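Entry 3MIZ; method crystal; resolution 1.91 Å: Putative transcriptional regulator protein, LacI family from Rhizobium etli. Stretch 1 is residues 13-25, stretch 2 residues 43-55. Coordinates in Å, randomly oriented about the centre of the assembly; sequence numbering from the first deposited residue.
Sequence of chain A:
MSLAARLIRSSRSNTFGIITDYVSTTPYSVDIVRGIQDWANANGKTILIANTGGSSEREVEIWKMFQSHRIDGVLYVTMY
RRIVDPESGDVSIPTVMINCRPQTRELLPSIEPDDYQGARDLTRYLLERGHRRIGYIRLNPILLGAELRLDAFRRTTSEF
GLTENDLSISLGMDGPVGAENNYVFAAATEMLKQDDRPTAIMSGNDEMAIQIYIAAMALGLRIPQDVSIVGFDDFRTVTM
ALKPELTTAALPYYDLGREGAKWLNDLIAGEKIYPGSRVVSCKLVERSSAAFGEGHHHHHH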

# COMPACT_ATOMS: atom_id res chain seq x y z
N SER A 13 18.40 -25.69 3.02
CA SER A 13 18.07 -25.14 1.71
C SER A 13 18.43 -23.66 1.67
O SER A 13 18.57 -23.07 0.60
N ASN A 14 18.60 -23.08 2.86
CA ASN A 14 18.90 -21.66 3.00
C ASN A 14 17.71 -20.85 2.51
O ASN A 14 17.85 -19.72 2.03
N THR A 15 16.53 -21.45 2.63
CA THR A 15 15.30 -20.80 2.21
C THR A 15 14.37 -20.63 3.40
O THR A 15 14.09 -21.59 4.12
N PHE A 16 13.91 -19.40 3.61
CA PHE A 16 12.98 -19.11 4.70
C PHE A 16 11.63 -18.94 4.02
O PHE A 16 11.55 -18.40 2.92
N GLY A 17 10.58 -19.41 4.68
CA GLY A 17 9.26 -19.26 4.13
C GLY A 17 8.50 -18.27 4.99
O GLY A 17 8.63 -18.28 6.21
N ILE A 18 7.74 -17.39 4.36
CA ILE A 18 6.94 -16.42 5.10
C ILE A 18 5.48 -16.82 4.94
O ILE A 18 5.00 -16.96 3.82
N ILE A 19 4.79 -17.03 6.04
CA ILE A 19 3.38 -17.37 5.95
C ILE A 19 2.66 -16.12 6.43
O ILE A 19 2.78 -15.74 7.59
N THR A 20 1.96 -15.46 5.53
CA THR A 20 1.24 -14.26 5.90
C THR A 20 -0.25 -14.46 5.72
O THR A 20 -0.67 -15.38 5.02
N ASP A 21 -1.06 -13.60 6.32
CA ASP A 21 -2.50 -13.73 6.20
C ASP A 21 -3.19 -12.86 5.14
O ASP A 21 -3.69 -13.39 4.14
N TYR A 22 -3.20 -11.55 5.32
CA TYR A 22 -3.92 -10.68 4.39
C TYR A 22 -3.11 -9.73 3.53
O TYR A 22 -3.54 -8.61 3.27
N VAL A 23 -1.96 -10.19 3.06
CA VAL A 23 -1.09 -9.36 2.24
C VAL A 23 -1.72 -8.91 0.91
O VAL A 23 -1.41 -7.83 0.41
N SER A 24 -2.61 -9.73 0.34
CA SER A 24 -3.23 -9.38 -0.93
C SER A 24 -4.29 -8.30 -0.79
O SER A 24 -4.75 -7.74 -1.78
N THR A 25 -4.68 -8.02 0.45
CA THR A 25 -5.69 -7.00 0.71
C THR A 25 -5.20 -5.96 1.72
O THR A 25 -5.90 -4.99 2.02
N ASN A 43 22.48 -12.30 4.12
CA ASN A 43 22.86 -13.53 4.80
C ASN A 43 22.75 -14.78 3.93
O ASN A 43 22.73 -15.89 4.43
N GLY A 44 22.69 -14.57 2.62
CA GLY A 44 22.63 -15.66 1.66
C GLY A 44 21.40 -16.55 1.62
O GLY A 44 21.49 -17.70 1.18
N LYS A 45 20.25 -16.04 2.03
CA LYS A 45 19.06 -16.87 2.00
C LYS A 45 17.99 -16.36 1.05
O LYS A 45 17.96 -15.17 0.71
N THR A 46 17.15 -17.27 0.59
CA THR A 46 16.06 -16.93 -0.31
C THR A 46 14.78 -16.95 0.49
O THR A 46 14.67 -17.66 1.49
N ILE A 47 13.80 -16.16 0.04
CA ILE A 47 12.53 -16.04 0.74
C ILE A 47 11.37 -16.40 -0.19
O ILE A 47 11.29 -15.91 -1.32
N LEU A 48 10.48 -17.28 0.30
CA LEU A 48 9.29 -17.68 -0.44
C LEU A 48 8.11 -17.28 0.42
O LEU A 48 8.06 -17.59 1.61
N ILE A 49 7.15 -16.58 -0.19
CA ILE A 49 5.97 -16.11 0.52
C ILE A 49 4.68 -16.85 0.13
O ILE A 49 4.45 -17.12 -1.04
N ALA A 50 3.86 -17.18 1.13
CA ALA A 50 2.58 -17.85 0.92
C ALA A 50 1.53 -17.11 1.76
O ALA A 50 1.79 -16.80 2.92
N ASN A 51 0.37 -16.85 1.18
CA ASN A 51 -0.71 -16.12 1.87
C ASN A 51 -1.88 -17.06 2.17
O ASN A 51 -2.33 -17.79 1.29
N THR A 52 -2.38 -17.02 3.40
CA THR A 52 -3.49 -17.86 3.83
C THR A 52 -4.85 -17.22 3.55
O THR A 52 -5.87 -17.91 3.45
N GLY A 53 -4.87 -15.89 3.43
CA GLY A 53 -6.12 -15.20 3.18
C GLY A 53 -7.01 -15.31 4.41
O GLY A 53 -8.21 -15.01 4.37
N GLY A 54 -6.41 -15.75 5.52
CA GLY A 54 -7.14 -15.90 6.76
C GLY A 54 -7.83 -17.24 6.92
O GLY A 54 -8.60 -17.43 7.86
N SER A 55 -7.56 -18.16 6.00
CA SER A 55 -8.18 -19.48 6.05
C SER A 55 -7.36 -20.54 6.78
O SER A 55 -6.22 -20.83 6.40

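Strands 15-20 and 46-51 lie side by side in parallel, their axes 22° apart and 4.7 Å at closest approach, and the backbone ladder sets which face each strand side chain takes. Even-numbered residues of the first strand do the bonding: Phe 16 N donates to Thr 46 O at 2.8 Å and Phe 16 O accepts from Leu 48 N at 3.0 Å, with N-H...O angles of 162° and 163°. Ile 18 and Thr 20 repeat the pattern, so the ladder continues to Thr 52 N, which donates to Thr 20 O at 2.9 Å. Because paired neighbours in such a sheet project to the same face, the side chains pack laterally rather than interdigitating between the strands.

The apolar contacts gather mainly on the face carrying Phe 16, Ile 18, Ile 47 and Ile 49. Phe 16 is in the m rotamer (chi1 -76°), and its CB lies 3.4 Å from Ile 47 CD1. Ile 47 is m at both chi1 and chi2, and its end approaches the first strand; Ile 18 and Ile 49, by contrast, are m then t. Ile 18 CD1 sits 3.5 Å from Ile 47 CG2 and 4.0 Å from Ile 49 CG1, touching Ile 47 and Ile 49, which lie two positions apart on the same face. At the edge of this cluster the aliphatic part of Lys 45 lies obliquely against the Phe 16 ring, with Lys 45 CD 3.6 Å from Phe 16 CZ.

The face of Thr 15, Gly 17, Ile 19, Thr 46, Leu 48 and Ala 50 has fewer close apolar contacts between the strands. Gly 17 and Ala 50 offer little bulk, and Thr 15 CG2 remains 4.2 Å from Leu 48 CD1. Beyond the strand, Ile 19 CG2 meets Thr 52 CG2 at 3.7 Å.

Polar side chains join the two stretches near the strand starts. Thr 15 (m) donates from OG1 to Thr 46 OG1 (p) at 2.7 Å, although crowding makes both hydroxyl positions less certain. Water 1 extends this link, lying 2.8 Å from Thr 46 OG1 and donating to Ser 13 O at 3.0 Å. The extended Lys 45 side chain, m-t-t-m, brings NZ to Asn 14 OD1 for a weak hydrogen bond of 3.2 Å; NZ also donates to water 2 at 2.7 Å from the water oxygen.

At the other end, Asn 51 (chi1 -162°, t) has its CB on the face of Thr 20, and the end of the side chain comes nearer the loop of Asp 21, Tyr 22 and Val 23, but its amide orientation is uncertain. Thr 52 (p) uses OG1 to accept from Gly 54 N at 2.9 Å, bracing the type I' turn that runs from Thr 52 to Ser 55. Tyr 22 (m) starts away from this turn, yet its end returns: OH is 3.4 Å from Gly 54 CA, and CE1 is 3.4 Å from Gly 53 O. A CB on Gly 54 would fall 2.3 Å from Tyr 22 OH, a clash, so the tyrosine hydroxyl occupies space that a side chain there would need.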

# COMPACT_ATOMS: atom_id res chain seq x y z
CB SER A 13 16.57 -25.31 1.43
OG SER A 13 15.81 -24.52 2.33
CB ASN A 14 20.16 -21.28 2.22
CG ASN A 14 21.42 -21.84 2.85
OD1 ASN A 14 21.58 -21.80 4.07
ND2 ASN A 14 22.32 -22.36 2.03
CB THR A 15 14.59 -21.63 1.12
OG1 THR A 15 15.46 -21.78 -0.01
CG2 THR A 15 13.30 -20.95 0.67
CB PHE A 16 13.33 -17.80 5.41
CG PHE A 16 14.49 -17.88 6.36
CD1 PHE A 16 15.19 -19.07 6.55
CD2 PHE A 16 14.90 -16.75 7.06
CE1 PHE A 16 16.28 -19.12 7.42
CE2 PHE A 16 15.98 -16.80 7.93
CZ PHE A 16 16.67 -17.99 8.11
CB ILE A 18 7.06 -14.99 4.54
CG1 ILE A 18 8.49 -14.49 4.69
CG2 ILE A 18 6.08 -14.06 5.29
CD1 ILE A 18 8.68 -13.06 4.14
CB ILE A 19 3.01 -18.58 6.83
CG1 ILE A 19 3.72 -19.83 6.29
CG2 ILE A 19 1.49 -18.77 6.85
CD1 ILE A 19 3.38 -21.11 7.02
CB THR A 20 1.67 -13.07 5.07
OG1 THR A 20 1.00 -11.90 5.56
CG2 THR A 20 1.31 -13.28 3.60
CB ASP A 21 -3.19 -13.51 7.56
CG ASP A 21 -2.73 -12.25 8.29
OD1 ASP A 21 -2.01 -11.41 7.70
OD2 ASP A 21 -3.11 -12.08 9.47
CB TYR A 22 -4.95 -9.87 5.18
CG TYR A 22 -5.82 -10.72 6.07
CD1 TYR A 22 -6.82 -11.54 5.53
CD2 TYR A 22 -5.63 -10.74 7.45
CE1 TYR A 22 -7.60 -12.35 6.34
CE2 TYR A 22 -6.41 -11.55 8.27
CZ TYR A 22 -7.40 -12.35 7.71
OH TYR A 22 -8.16 -13.16 8.52
CB VAL A 23 0.26 -10.07 1.95
CG1 VAL A 23 0.07 -11.18 0.93
CG2 VAL A 23 1.30 -9.08 1.48
CB SER A 24 -3.84 -10.62 -1.59
OG SER A 24 -4.99 -11.07 -0.88
CB THR A 25 -7.00 -7.63 1.23
OG1 THR A 25 -7.95 -6.59 1.52
CG2 THR A 25 -6.73 -8.44 2.50
CB ASN A 43 22.03 -13.69 6.07
CG ASN A 43 22.39 -12.65 7.12
OD1 ASN A 43 23.26 -12.88 7.96
ND2 ASN A 43 21.75 -11.49 7.06
CB LYS A 45 18.52 -17.05 3.41
CG LYS A 45 19.49 -17.87 4.26
CD LYS A 45 19.30 -17.70 5.73
CE LYS A 45 20.57 -18.08 6.48
NZ LYS A 45 21.06 -19.45 6.18
CB THR A 46 15.98 -17.94 -1.46
OG1 THR A 46 15.90 -19.26 -0.92
CG2 THR A 46 17.22 -17.84 -2.33
CB ILE A 47 12.32 -14.58 1.24
CG1 ILE A 47 13.46 -14.18 2.19
CG2 ILE A 47 10.98 -14.44 1.94
CD1 ILE A 47 13.57 -15.02 3.46
CB LEU A 48 9.26 -19.20 -0.66
CG LEU A 48 10.12 -19.75 -1.81
CD1 LEU A 48 10.00 -21.28 -1.85
CD2 LEU A 48 9.64 -19.14 -3.12
CB ILE A 49 5.76 -14.60 0.25
CG1 ILE A 49 7.03 -13.82 0.60
CG2 ILE A 49 4.58 -14.09 1.05
CD1 ILE A 49 6.93 -12.32 0.25
CB ALA A 50 2.65 -19.31 1.34
CB ASN A 51 -1.18 -14.96 0.98
CG ASN A 51 -1.96 -13.90 1.75
OD1 ASN A 51 -1.48 -13.37 2.76
ND2 ASN A 51 -3.15 -13.57 1.28
CB THR A 52 -3.44 -18.13 5.35
OG1 THR A 52 -3.76 -16.91 6.04
CG2 THR A 52 -2.07 -18.61 5.78
CB SER A 55 -8.47 -19.97 4.63
OG SER A 55 -8.74 -21.36 4.62
O HOH W 1 18.31 -20.70 -1.18
O HOH W 2 22.78 -18.87 4.18